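Local coordinates for protein 7beta-hydroxysteroid dehydrogenase (Collinsella aerofaciens ATCC 25986, PDB 5GT9) that catalyses the NADPH-dependent reduction of the 7-oxo group of 7-oxolithocholate to give the bile acid ursodeoxycholate, at residues Gly15-Val20 with Glu42-Val47; Gly136-Val141 with Val179-Ile184; Ser142-Ile147 with Val183-Thr188. All coordinates share one frame; numbering follows the deposited sequence.

Contact 1: residues Gly15-Val20 with Glu42-Val47; sequences GATEGV and EEKLNV. With NAP (NADP nicotinamide-adenine-dinucleotide phosphate), chain D.
Thr17 OG1 donates a hydrogen bond of 2.7 Å to O1X of the phosphate on the adenosine ribose of NADP. Thr17 OG1 is also 3.4 Å from Leu45 CD2, so the leucine walls one flank of the bond with carbon. The other branch of Thr17 meets Lys44: standing anti to the backbone N, Thr17 CG2 packs at 3.6 Å on Lys44 CB, the two side chains crossing at about a right angle. Threonine suits the place because one branch serves the phosphate while the other serves the helix. Residues Gly15-Val20 belong to the glycine-rich loop of the Rossmann fold, which in short-chain dehydrogenases joins the first strand, here 10-14, to helix 19-30. Near the start of that helix, Val20 N gives O1A of the pyrophosphate a 2.7 Å hydrogen bond, and a side chain on Gly19 would collide with this oxygen. Gly15 must likewise be bare, as its CA lies 3.1 Å from the ribose O4B. Helix 42-56 is tied on by charge: Glu18, extended beyond CG, brings OE2 within 2.9 Å of Lys44 NZ, a salt bridge whose hydrogen bond is weak, while OE1 pairs with Arg41, which also binds NADP. With an alanine at Glu18, Lys44 NZ would probably lose its carboxylate mate and Arg41 would be freer to turn. Leu45 also touches Val62 of strand 60-64.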
loop_
_atom_site.group_PDB
_atom_site.type_symbol
_atom_site.label_atom_id
_atom_site.label_comp_id
_atom_site.label_asym_id
_atom_site.label_seq_id
_atom_site.Cartn_x
_atom_site.Cartn_y
_atom_site.Cartn_z
ATOM N N GLY B 15 -13.163 -4.576 20.548
ATOM C CA GLY B 15 -11.727 -4.878 20.300
ATOM C C GLY B 15 -10.969 -3.658 20.601
ATOM O O GLY B 15 -10.574 -2.911 19.701
ATOM N N ALA B 16 -10.747 -3.419 21.897
ATOM C CA ALA B 16 -10.453 -2.064 22.328
ATOM C C ALA B 16 -9.049 -1.825 22.836
ATOM O O ALA B 16 -8.669 -0.657 23.097
ATOM C CB ALA B 16 -11.448 -1.685 23.389
ATOM N N THR B 17 -8.260 -2.894 23.017
ATOM C CA THR B 17 -7.141 -2.840 23.975
ATOM C C THR B 17 -5.988 -1.980 23.497
ATOM O O THR B 17 -5.401 -1.250 24.253
ATOM C CB THR B 17 -6.658 -4.258 24.312
ATOM O OG1 THR B 17 -7.814 -5.071 24.609
ATOM C CG2 THR B 17 -5.695 -4.248 25.536
ATOM N N GLU B 18 -5.682 -2.087 22.204
ATOM C CA GLU B 18 -4.496 -1.480 21.647
ATOM C C GLU B 18 -4.867 -1.045 20.232
ATOM O O GLU B 18 -6.014 -1.188 19.778
ATOM C CB GLU B 18 -3.306 -2.466 21.556
ATOM C CG GLU B 18 -2.526 -2.646 22.854
ATOM C CD GLU B 18 -1.328 -3.621 22.765
ATOM O OE1 GLU B 18 -1.431 -4.722 22.162
ATOM O OE2 GLU B 18 -0.257 -3.283 23.324
ATOM N N GLY B 19 -3.913 -0.356 19.625
ATOM C CA GLY B 19 -3.960 -0.072 18.188
ATOM C C GLY B 19 -5.172 0.775 17.790
ATOM O O GLY B 19 -5.390 1.826 18.378
ATOM N N VAL B 20 -5.883 0.344 16.749
ATOM C CA VAL B 20 -7.062 1.082 16.223
ATOM C C VAL B 20 -8.162 1.100 17.259
ATOM O O VAL B 20 -8.839 2.138 17.447
ATOM C CB VAL B 20 -7.556 0.432 14.886
ATOM C CG1 VAL B 20 -8.833 1.123 14.402
ATOM C CG2 VAL B 20 -6.529 0.503 13.775
ATOM N N GLU B 42 -7.998 -8.290 29.977
ATOM C CA GLU B 42 -8.784 -7.531 30.968
ATOM C C GLU B 42 -7.929 -6.548 31.777
ATOM O O GLU B 42 -8.336 -5.410 31.973
ATOM C CB GLU B 42 -9.569 -8.464 31.895
ATOM C CG GLU B 42 -10.620 -7.735 32.729
ATOM C CD GLU B 42 -11.372 -8.619 33.746
ATOM O OE1 GLU B 42 -11.319 -9.837 33.647
ATOM O OE2 GLU B 42 -12.002 -8.072 34.690
ATOM N N GLU B 43 -6.761 -6.974 32.230
ATOM C CA GLU B 43 -5.870 -6.086 32.986
ATOM C C GLU B 43 -5.442 -4.879 32.154
ATOM O O GLU B 43 -5.561 -3.751 32.588
ATOM C CB GLU B 43 -4.610 -6.802 33.467
ATOM C CG GLU B 43 -3.894 -6.013 34.539
ATOM C CD GLU B 43 -2.380 -6.015 34.389
ATOM O OE1 GLU B 43 -1.710 -6.609 35.264
ATOM O OE2 GLU B 43 -1.857 -5.415 33.409
ATOM N N LYS B 44 -5.011 -5.134 30.919
ATOM C CA LYS B 44 -4.614 -4.063 30.050
ATOM C C LYS B 44 -5.796 -3.100 29.784
ATOM O O LYS B 44 -5.606 -1.880 29.711
ATOM C CB LYS B 44 -4.083 -4.696 28.757
ATOM C CG LYS B 44 -3.034 -3.929 28.052
ATOM C CD LYS B 44 -2.011 -4.872 27.440
ATOM C CE LYS B 44 -0.960 -4.100 26.672
ATOM N NZ LYS B 44 -1.528 -2.932 25.954
ATOM N N LEU B 45 -6.994 -3.624 29.624
ATOM C CA LEU B 45 -8.176 -2.785 29.412
ATOM C C LEU B 45 -8.419 -1.880 30.646
ATOM O O LEU B 45 -8.828 -0.728 30.509
ATOM C CB LEU B 45 -9.415 -3.654 29.138
ATOM C CG LEU B 45 -9.441 -4.273 27.697
ATOM C CD1 LEU B 45 -10.333 -5.470 27.586
ATOM C CD2 LEU B 45 -9.789 -3.249 26.642
ATOM N N ASN B 46 -8.306 -2.459 31.843
ATOM C CA ASN B 46 -8.415 -1.678 33.079
ATOM C C ASN B 46 -7.424 -0.534 33.139
ATOM O O ASN B 46 -7.760 0.578 33.618
ATOM C CB ASN B 46 -8.222 -2.603 34.299
ATOM C CG ASN B 46 -9.429 -3.437 34.575
ATOM O OD1 ASN B 46 -10.532 -3.044 34.260
ATOM N ND2 ASN B 46 -9.233 -4.597 35.192
ATOM N N VAL B 47 -6.189 -0.765 32.703
ATOM C CA VAL B 47 -5.190 0.296 32.719
ATOM C C VAL B 47 -5.578 1.406 31.744
ATOM O O VAL B 47 -5.618 2.569 32.104
ATOM C CB VAL B 47 -3.772 -0.229 32.408
ATOM C CG1 VAL B 47 -2.807 0.918 32.264
ATOM C CG2 VAL B 47 -3.283 -1.193 33.477
HETATM P PA NAP D . -5.672 -3.717 16.801
HETATM O O1A NAP D . -5.941 -2.323 16.293
HETATM O O2A NAP D . -4.688 -3.863 17.922
HETATM O O5B NAP D . -7.046 -4.366 17.329
HETATM C C5B NAP D . -7.673 -3.811 18.465
HETATM C C4B NAP D . -7.897 -4.863 19.546
HETATM O O4B NAP D . -8.938 -5.770 19.252
HETATM C C3B NAP D . -6.673 -5.706 19.792
HETATM O O3B NAP D . -5.703 -4.965 20.498
HETATM C C2B NAP D . -7.254 -6.898 20.506
HETATM O O2B NAP D . -6.935 -6.782 21.922
HETATM C C1B NAP D . -8.745 -6.825 20.148
HETATM N N9A NAP D . -9.114 -8.147 19.687
HETATM C C8A NAP D . -8.503 -8.916 18.717
HETATM N N7A NAP D . -9.102 -10.104 18.648
HETATM C C5A NAP D . -10.093 -10.135 19.533
HETATM C C6A NAP D . -11.024 -11.112 19.992
HETATM N N6A NAP D . -11.118 -12.363 19.407
HETATM N N1A NAP D . -11.887 -10.712 20.918
HETATM C C2A NAP D . -11.863 -9.487 21.509
HETATM N N3A NAP D . -11.009 -8.557 21.154
HETATM C C4A NAP D . -10.109 -8.830 20.198
HETATM O O3 NAP D . -5.389 -4.899 15.737
HETATM P PN NAP D . -5.157 -4.873 14.156
HETATM O O1N NAP D . -4.716 -6.290 13.763
HETATM O O2N NAP D . -4.300 -3.661 13.860
HETATM O O5D NAP D . -6.656 -4.775 13.591
HETATM C C5D NAP D . -7.474 -3.636 13.869
HETATM C C4D NAP D . -8.414 -3.462 12.669
HETATM O O4D NAP D . -7.713 -2.772 11.623
HETATM C C3D NAP D . -8.927 -4.756 12.074
HETATM O O3D NAP D . -10.306 -4.658 11.777
HETATM C C2D NAP D . -8.092 -4.953 10.835
HETATM O O2D NAP D . -8.690 -5.762 9.831
HETATM C C1D NAP D . -7.809 -3.509 10.405
HETATM N N1N NAP D . -6.559 -3.440 9.616
HETATM C C2N NAP D . -5.383 -3.238 10.269
HETATM C C3N NAP D . -4.196 -3.212 9.561
HETATM C C7N NAP D . -2.883 -2.961 10.212
HETATM O O7N NAP D . -1.972 -2.724 9.449
HETATM N N7N NAP D . -2.740 -2.876 11.574
HETATM C C4N NAP D . -4.239 -3.340 8.181
HETATM C C5N NAP D . -5.452 -3.466 7.524
HETATM C C6N NAP D . -6.618 -3.565 8.292
HETATM P P2B NAP D . -7.036 -8.096 22.908
HETATM O O1X NAP D . -6.801 -7.569 24.330
HETATM O O2X NAP D . -8.326 -8.744 22.797
HETATM O O3X NAP D . -5.831 -8.937 22.503
#

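Contact 2: residues Gly136-Val141 with Val179-Ile184; sequences GAVINV and VDVEVI. With NAP (NADP nicotinamide-adenine-dinucleotide phosphate), chain D.
Ile139 keeps CG1 beside its backbone N (chi1 -59°), which leaves CG2 anti to the N and facing Ile184, while Ile184 (chi1 -171°) places CG2 between its backbone N and carbonyl carbon. These two methyls, Ile139 CG2 and Ile184 CG2, meet at 3.9 Å, and the side chains lie side by side, pointing the same way. Ile139 is paired across the strands with Glu182, so the isoleucine contact is a diagonal one. On the opposite face of the sheet, Val138 CB rests 4.0 Å from Val181 CG2. The beta-branched residues fit extended strands and fill the faces with compact hydrocarbon.

Five backbone hydrogen bonds stitch the strands in the alternating pattern of a parallel pair: Val138 and Asn140 each use both N and O, reaching Asp180 and Glu182, then Glu182 and Ile184. The tightest include Glu182 N to Val138 O at 2.9 Å, and Ile184 N to Asn140 O at 3.0 Å is the straightest, with 165° at the hydrogen. CA-H groups add further contacts to the same carbonyls, such as Ile139 CA to Glu182 O at 3.1 Å. Gly136 opens the pairing with backbone angles that would jam a side chain against the preceding carbonyl.

The buried amide of Asn140 is satisfied at both ends: OD1 accepts from Tyr90 N, and ND2 donates to Thr167 OG1. At the cofactor end Val141 CG1 lies 3.5 Å from the nicotinamide ribose O3D. The strands are consecutive in a beta-alpha-beta crossover of the Rossmann fold, whose helix 154-173 packs on Val181 and Val183; helix 105-133 receives Val138 and Asn140, helix 214-224 lies against Ile139, Glu182 and Ile184, and strand 85-90 adjoins Gly136-Val141.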
loop_
_atom_site.group_PDB
_atom_site.type_symbol
_atom_site.label_atom_id
_atom_site.label_comp_id
_atom_site.label_asym_id
_atom_site.label_seq_id
_atom_site.Cartn_x
_atom_site.Cartn_y
_atom_site.Cartn_z
ATOM N N GLY B 136 -27.920 7.311 16.584
ATOM C CA GLY B 136 -26.829 6.411 16.875
ATOM C C GLY B 136 -25.820 6.484 15.761
ATOM O O GLY B 136 -26.068 7.029 14.712
ATOM N N ALA B 137 -24.653 5.916 16.010
ATOM C CA ALA B 137 -23.668 5.809 14.983
ATOM C C ALA B 137 -22.864 4.494 15.031
ATOM O O ALA B 137 -22.657 3.955 16.071
ATOM C CB ALA B 137 -22.735 6.996 15.072
ATOM N N VAL B 138 -22.528 3.978 13.856
ATOM C CA VAL B 138 -21.676 2.843 13.715
ATOM C C VAL B 138 -20.535 3.135 12.731
ATOM O O VAL B 138 -20.796 3.592 11.647
ATOM C CB VAL B 138 -22.452 1.626 13.246
ATOM C CG1 VAL B 138 -21.521 0.439 13.194
ATOM C CG2 VAL B 138 -23.640 1.304 14.154
ATOM N N ILE B 139 -19.287 2.858 13.119
ATOM C CA ILE B 139 -18.160 2.875 12.181
ATOM C C ILE B 139 -17.453 1.506 12.371
ATOM O O ILE B 139 -16.900 1.222 13.440
ATOM C CB ILE B 139 -17.132 3.971 12.438
ATOM C CG1 ILE B 139 -17.757 5.350 12.383
ATOM C CG2 ILE B 139 -15.955 3.849 11.480
ATOM C CD1 ILE B 139 -16.893 6.491 12.861
ATOM N N ASN B 140 -17.604 0.660 11.370
ATOM C CA ASN B 140 -16.900 -0.640 11.349
ATOM C C ASN B 140 -15.605 -0.538 10.590
ATOM O O ASN B 140 -15.523 0.261 9.659
ATOM C CB ASN B 140 -17.854 -1.711 10.760
ATOM C CG ASN B 140 -19.055 -1.963 11.683
ATOM O OD1 ASN B 140 -18.919 -1.924 12.929
ATOM N ND2 ASN B 140 -20.227 -2.180 11.113
ATOM N N VAL B 141 -14.652 -1.398 10.916
ATOM C CA VAL B 141 -13.324 -1.365 10.339
ATOM C C VAL B 141 -13.197 -2.515 9.328
ATOM O O VAL B 141 -13.436 -3.683 9.672
ATOM C CB VAL B 141 -12.261 -1.480 11.370
ATOM C CG1 VAL B 141 -10.906 -1.358 10.687
ATOM C CG2 VAL B 141 -12.394 -0.328 12.388
ATOM N N VAL B 179 -29.608 7.800 12.413
ATOM C CA VAL B 179 -28.464 6.873 12.636
ATOM C C VAL B 179 -27.466 7.067 11.486
ATOM O O VAL B 179 -27.850 7.126 10.321
ATOM C CB VAL B 179 -28.934 5.396 12.637
ATOM C CG1 VAL B 179 -27.801 4.471 13.013
ATOM C CG2 VAL B 179 -30.057 5.188 13.647
ATOM N N ASP B 180 -26.171 7.181 11.834
ATOM C CA ASP B 180 -25.141 7.445 10.874
ATOM C C ASP B 180 -24.142 6.281 10.895
ATOM O O ASP B 180 -23.626 5.961 11.914
ATOM C CB ASP B 180 -24.379 8.751 11.198
ATOM C CG ASP B 180 -25.235 10.015 11.047
ATOM O OD1 ASP B 180 -26.186 10.047 10.248
ATOM O OD2 ASP B 180 -24.890 11.038 11.676
ATOM N N VAL B 181 -23.963 5.648 9.742
ATOM C CA VAL B 181 -23.146 4.466 9.646
ATOM C C VAL B 181 -22.116 4.658 8.531
ATOM O O VAL B 181 -22.413 5.199 7.443
ATOM C CB VAL B 181 -24.053 3.237 9.329
ATOM C CG1 VAL B 181 -23.245 1.989 8.992
ATOM C CG2 VAL B 181 -24.970 2.965 10.513
ATOM N N GLU B 182 -20.936 4.107 8.785
ATOM C CA GLU B 182 -19.806 4.204 7.875
ATOM C C GLU B 182 -18.924 2.957 8.048
ATOM O O GLU B 182 -18.834 2.412 9.143
ATOM C CB GLU B 182 -18.939 5.415 8.219
ATOM C CG GLU B 182 -17.803 5.686 7.260
ATOM C CD GLU B 182 -16.827 6.679 7.819
ATOM O OE1 GLU B 182 -17.258 7.686 8.453
ATOM O OE2 GLU B 182 -15.595 6.418 7.694
ATOM N N VAL B 183 -18.285 2.560 6.959
ATOM C CA VAL B 183 -17.181 1.579 7.050
ATOM C C VAL B 183 -15.948 2.320 6.637
ATOM O O VAL B 183 -15.956 3.019 5.603
ATOM C CB VAL B 183 -17.446 0.289 6.204
ATOM C CG1 VAL B 183 -17.924 0.546 4.788
ATOM C CG2 VAL B 183 -16.218 -0.611 6.203
ATOM N N ILE B 184 -14.898 2.124 7.403
ATOM C CA ILE B 184 -13.566 2.669 7.034
ATOM C C ILE B 184 -12.607 1.508 6.849
ATOM O O ILE B 184 -12.500 0.599 7.719
ATOM C CB ILE B 184 -13.024 3.686 8.075
ATOM C CG1 ILE B 184 -11.734 4.348 7.466
ATOM C CG2 ILE B 184 -12.784 3.044 9.412
ATOM C CD1 ILE B 184 -11.534 5.782 7.809
HETATM P PA NAP D . -5.672 -3.717 16.801
HETATM O O1A NAP D . -5.941 -2.323 16.293
HETATM O O2A NAP D . -4.688 -3.863 17.922
HETATM O O5B NAP D . -7.046 -4.366 17.329
HETATM C C5B NAP D . -7.673 -3.811 18.465
HETATM C C4B NAP D . -7.897 -4.863 19.546
HETATM O O4B NAP D . -8.938 -5.770 19.252
HETATM C C3B NAP D . -6.673 -5.706 19.792
HETATM O O3B NAP D . -5.703 -4.965 20.498
HETATM C C2B NAP D . -7.254 -6.898 20.506
HETATM O O2B NAP D . -6.935 -6.782 21.922
HETATM C C1B NAP D . -8.745 -6.825 20.148
HETATM N N9A NAP D . -9.114 -8.147 19.687
HETATM C C8A NAP D . -8.503 -8.916 18.717
HETATM N N7A NAP D . -9.102 -10.104 18.648
HETATM C C5A NAP D . -10.093 -10.135 19.533
HETATM C C6A NAP D . -11.024 -11.112 19.992
HETATM N N6A NAP D . -11.118 -12.363 19.407
HETATM N N1A NAP D . -11.887 -10.712 20.918
HETATM C C2A NAP D . -11.863 -9.487 21.509
HETATM N N3A NAP D . -11.009 -8.557 21.154
HETATM C C4A NAP D . -10.109 -8.830 20.198
HETATM O O3 NAP D . -5.389 -4.899 15.737
HETATM P PN NAP D . -5.157 -4.873 14.156
HETATM O O1N NAP D . -4.716 -6.290 13.763
HETATM O O2N NAP D . -4.300 -3.661 13.860
HETATM O O5D NAP D . -6.656 -4.775 13.591
HETATM C C5D NAP D . -7.474 -3.636 13.869
HETATM C C4D NAP D . -8.414 -3.462 12.669
HETATM O O4D NAP D . -7.713 -2.772 11.623
HETATM C C3D NAP D . -8.927 -4.756 12.074
HETATM O O3D NAP D . -10.306 -4.658 11.777
HETATM C C2D NAP D . -8.092 -4.953 10.835
HETATM O O2D NAP D . -8.690 -5.762 9.831
HETATM C C1D NAP D . -7.809 -3.509 10.405
HETATM N N1N NAP D . -6.559 -3.440 9.616
HETATM C C2N NAP D . -5.383 -3.238 10.269
HETATM C C3N NAP D . -4.196 -3.212 9.561
HETATM C C7N NAP D . -2.883 -2.961 10.212
HETATM O O7N NAP D . -1.972 -2.724 9.449
HETATM N N7N NAP D . -2.740 -2.876 11.574
HETATM C C4N NAP D . -4.239 -3.340 8.181
HETATM C C5N NAP D . -5.452 -3.466 7.524
HETATM C C6N NAP D . -6.618 -3.565 8.292
HETATM P P2B NAP D . -7.036 -8.096 22.908
HETATM O O1X NAP D . -6.801 -7.569 24.330
HETATM O O2X NAP D . -8.326 -8.744 22.797
HETATM O O3X NAP D . -5.831 -8.937 22.503
#

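Contact 3: residues Ser142-Ile147 with Val183-Thr188; sequences SSMTGI and VITLGT. With NAP (NADP nicotinamide-adenine-dinucleotide phosphate), chain D.
Ser143 and Leu186, paired where the two parallel strands end, both touch the nicotinamide ring of NADP. Ser143 has its hydroxyl anti to the backbone N (chi1 -174°), bringing OG to 3.3 Å from the ring's C5N, while Leu186 sets CB against C6N and CD1 against the ribose. Just beyond the strand, Gly187 O comes within 3.1 Å of C4N, the ring carbon that carries the hydride in NADPH.

Backbone bonds hold the two strand ends that carry these groups. Leu186 N binds Ser142 O from above the carbonyl plane, and Leu186 O in turn accepts Met144 N at 2.9 Å, a bent bond with 135° at the hydrogen. Ser142 N completes the ladder on Ile184 O. Thr185 CG2 packs on Ser143 C at 3.4 Å and meets Ile147 CD1 as well. Met144 lays SD 3.5 Å from Gly187 CA; a CB there would clash with the sulfur as it is placed, so glycine suits the position.

Farther out, Ser142 OG bonds to Lys160 O of helix 154-173. Met144 and Ile147 lean on Val241 of helix 235-247, within the C-terminal region required for activity, and Met144 also packs on Ser193 of the second subunit.

Ser143 OG is hydrogen-bonded to the OH of Tyr156, probably the catalytic acid/base, which would give up a proton in the reduction. This serine-tyrosine pair at the nicotinamide is consistent with a steroid ketone being polarised by both hydroxyls as it receives hydride, with Ser143 probably stabilising the transition state.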
loop_
_atom_site.group_PDB
_atom_site.type_symbol
_atom_site.label_atom_id
_atom_site.label_comp_id
_atom_site.label_asym_id
_atom_site.label_seq_id
_atom_site.Cartn_x
_atom_site.Cartn_y
_atom_site.Cartn_z
ATOM N N SER B 142 -12.831 -2.204 8.105
ATOM C CA SER B 142 -12.510 -3.243 7.124
ATOM C C SER B 142 -10.993 -3.099 6.772
ATOM O O SER B 142 -10.251 -2.336 7.380
ATOM C CB SER B 142 -13.385 -3.168 5.908
ATOM O OG SER B 142 -13.216 -4.336 5.066
ATOM N N SER B 143 -10.581 -3.839 5.754
ATOM C CA SER B 143 -9.177 -3.933 5.388
ATOM C C SER B 143 -9.084 -3.899 3.904
ATOM O O SER B 143 -10.006 -4.358 3.205
ATOM C CB SER B 143 -8.664 -5.298 5.779
ATOM O OG SER B 143 -7.284 -5.341 5.558
ATOM N N MET B 144 -7.924 -3.458 3.398
ATOM C CA MET B 144 -7.757 -3.435 1.939
ATOM C C MET B 144 -7.859 -4.851 1.369
ATOM O O MET B 144 -8.283 -5.010 0.197
ATOM C CB MET B 144 -6.440 -2.754 1.537
ATOM C CG MET B 144 -6.465 -1.174 1.643
ATOM S SD MET B 144 -4.792 -0.478 1.397
ATOM C CE MET B 144 -4.884 -0.400 -0.410
ATOM N N THR B 145 -7.593 -5.899 2.179
ATOM C CA THR B 145 -7.733 -7.288 1.688
ATOM C C THR B 145 -9.173 -7.705 1.392
ATOM O O THR B 145 -9.425 -8.653 0.627
ATOM C CB THR B 145 -7.123 -8.286 2.673
ATOM O OG1 THR B 145 -7.826 -8.202 3.908
ATOM C CG2 THR B 145 -5.671 -8.033 2.806
ATOM N N GLY B 146 -10.117 -6.944 1.941
ATOM C CA GLY B 146 -11.533 -7.121 1.647
ATOM C C GLY B 146 -11.835 -6.676 0.247
ATOM O O GLY B 146 -12.830 -7.055 -0.349
ATOM N N ILE B 147 -10.944 -5.841 -0.298
ATOM C CA ILE B 147 -11.093 -5.380 -1.685
ATOM C C ILE B 147 -10.254 -6.216 -2.643
ATOM O O ILE B 147 -10.763 -6.644 -3.689
ATOM C CB ILE B 147 -10.711 -3.889 -1.837
ATOM C CG1 ILE B 147 -11.613 -3.029 -0.964
ATOM C CG2 ILE B 147 -10.849 -3.455 -3.296
ATOM C CD1 ILE B 147 -11.166 -1.602 -0.814
ATOM N N VAL B 183 -18.285 2.560 6.959
ATOM C CA VAL B 183 -17.181 1.579 7.050
ATOM C C VAL B 183 -15.948 2.320 6.637
ATOM O O VAL B 183 -15.956 3.019 5.603
ATOM C CB VAL B 183 -17.446 0.289 6.204
ATOM C CG1 VAL B 183 -17.924 0.546 4.788
ATOM C CG2 VAL B 183 -16.218 -0.611 6.203
ATOM N N ILE B 184 -14.898 2.124 7.403
ATOM C CA ILE B 184 -13.566 2.669 7.034
ATOM C C ILE B 184 -12.607 1.508 6.849
ATOM O O ILE B 184 -12.500 0.599 7.719
ATOM C CB ILE B 184 -13.024 3.686 8.075
ATOM C CG1 ILE B 184 -11.734 4.348 7.466
ATOM C CG2 ILE B 184 -12.784 3.044 9.412
ATOM C CD1 ILE B 184 -11.534 5.782 7.809
ATOM N N THR B 185 -11.986 1.497 5.660
ATOM C CA THR B 185 -11.170 0.382 5.164
ATOM C C THR B 185 -9.711 0.803 5.351
ATOM O O THR B 185 -9.301 1.827 4.816
ATOM C CB THR B 185 -11.471 0.117 3.692
ATOM O OG1 THR B 185 -12.821 -0.387 3.591
ATOM C CG2 THR B 185 -10.511 -0.888 3.110
ATOM N N LEU B 186 -9.003 0.100 6.248
ATOM C CA LEU B 186 -7.611 0.387 6.506
ATOM C C LEU B 186 -6.635 -0.389 5.619
ATOM O O LEU B 186 -6.875 -1.513 5.237
ATOM C CB LEU B 186 -7.307 0.063 7.988
ATOM C CG LEU B 186 -8.159 0.773 9.034
ATOM C CD1 LEU B 186 -7.545 0.644 10.426
ATOM C CD2 LEU B 186 -8.535 2.172 8.733
ATOM N N GLY B 187 -5.512 0.262 5.333
ATOM C CA GLY B 187 -4.324 -0.414 4.913
ATOM C C GLY B 187 -3.389 -0.513 6.086
ATOM O O GLY B 187 -3.791 -0.444 7.254
ATOM N N THR B 188 -2.104 -0.629 5.766
ATOM C CA THR B 188 -1.089 -0.716 6.817
ATOM C C THR B 188 -1.141 0.424 7.816
ATOM O O THR B 188 -0.979 1.591 7.473
ATOM C CB THR B 188 0.320 -0.763 6.149
ATOM O OG1 THR B 188 0.282 -1.770 5.155
ATOM C CG2 THR B 188 1.362 -1.159 7.156
HETATM P PA NAP D . -5.672 -3.717 16.801
HETATM O O1A NAP D . -5.941 -2.323 16.293
HETATM O O2A NAP D . -4.688 -3.863 17.922
HETATM O O5B NAP D . -7.046 -4.366 17.329
HETATM C C5B NAP D . -7.673 -3.811 18.465
HETATM C C4B NAP D . -7.897 -4.863 19.546
HETATM O O4B NAP D . -8.938 -5.770 19.252
HETATM C C3B NAP D . -6.673 -5.706 19.792
HETATM O O3B NAP D . -5.703 -4.965 20.498
HETATM C C2B NAP D . -7.254 -6.898 20.506
HETATM O O2B NAP D . -6.935 -6.782 21.922
HETATM C C1B NAP D . -8.745 -6.825 20.148
HETATM N N9A NAP D . -9.114 -8.147 19.687
HETATM C C8A NAP D . -8.503 -8.916 18.717
HETATM N N7A NAP D . -9.102 -10.104 18.648
HETATM C C5A NAP D . -10.093 -10.135 19.533
HETATM C C6A NAP D . -11.024 -11.112 19.992
HETATM N N6A NAP D . -11.118 -12.363 19.407
HETATM N N1A NAP D . -11.887 -10.712 20.918
HETATM C C2A NAP D . -11.863 -9.487 21.509
HETATM N N3A NAP D . -11.009 -8.557 21.154
HETATM C C4A NAP D . -10.109 -8.830 20.198
HETATM O O3 NAP D . -5.389 -4.899 15.737
HETATM P PN NAP D . -5.157 -4.873 14.156
HETATM O O1N NAP D . -4.716 -6.290 13.763
HETATM O O2N NAP D . -4.300 -3.661 13.860
HETATM O O5D NAP D . -6.656 -4.775 13.591
HETATM C C5D NAP D . -7.474 -3.636 13.869
HETATM C C4D NAP D . -8.414 -3.462 12.669
HETATM O O4D NAP D . -7.713 -2.772 11.623
HETATM C C3D NAP D . -8.927 -4.756 12.074
HETATM O O3D NAP D . -10.306 -4.658 11.777
HETATM C C2D NAP D . -8.092 -4.953 10.835
HETATM O O2D NAP D . -8.690 -5.762 9.831
HETATM C C1D NAP D . -7.809 -3.509 10.405
HETATM N N1N NAP D . -6.559 -3.440 9.616
HETATM C C2N NAP D . -5.383 -3.238 10.269
HETATM C C3N NAP D . -4.196 -3.212 9.561
HETATM C C7N NAP D . -2.883 -2.961 10.212
HETATM O O7N NAP D . -1.972 -2.724 9.449
HETATM N N7N NAP D . -2.740 -2.876 11.574
HETATM C C4N NAP D . -4.239 -3.340 8.181
HETATM C C5N NAP D . -5.452 -3.466 7.524
HETATM C C6N NAP D . -6.618 -3.565 8.292
HETATM P P2B NAP D . -7.036 -8.096 22.908
HETATM O O1X NAP D . -6.801 -7.569 24.330
HETATM O O2X NAP D . -8.326 -8.744 22.797
HETATM O O3X NAP D . -5.831 -8.937 22.503
#

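The three contacts lie within one Rossmann fold and follow NADP from its adenosine end to its nicotinamide. Contact 1 comes first along the chain, joining the loop after strand 10-14 to helix 42-56. Contacts 2 and 3, both formed by strands 136-143 and 179-186, are successive levels of one parallel ladder; their centres are 14 Å apart and they share Val183 and Ile184. Contact 1 has its centre 21 Å from that of contact 2 and 22 Å from that of contact 3, yet Val20 CG2 packs on Leu186 CD1 at 3.5 Å. Cofactor recognition and the catalytic end of the sheet thus meet along a single bound molecule.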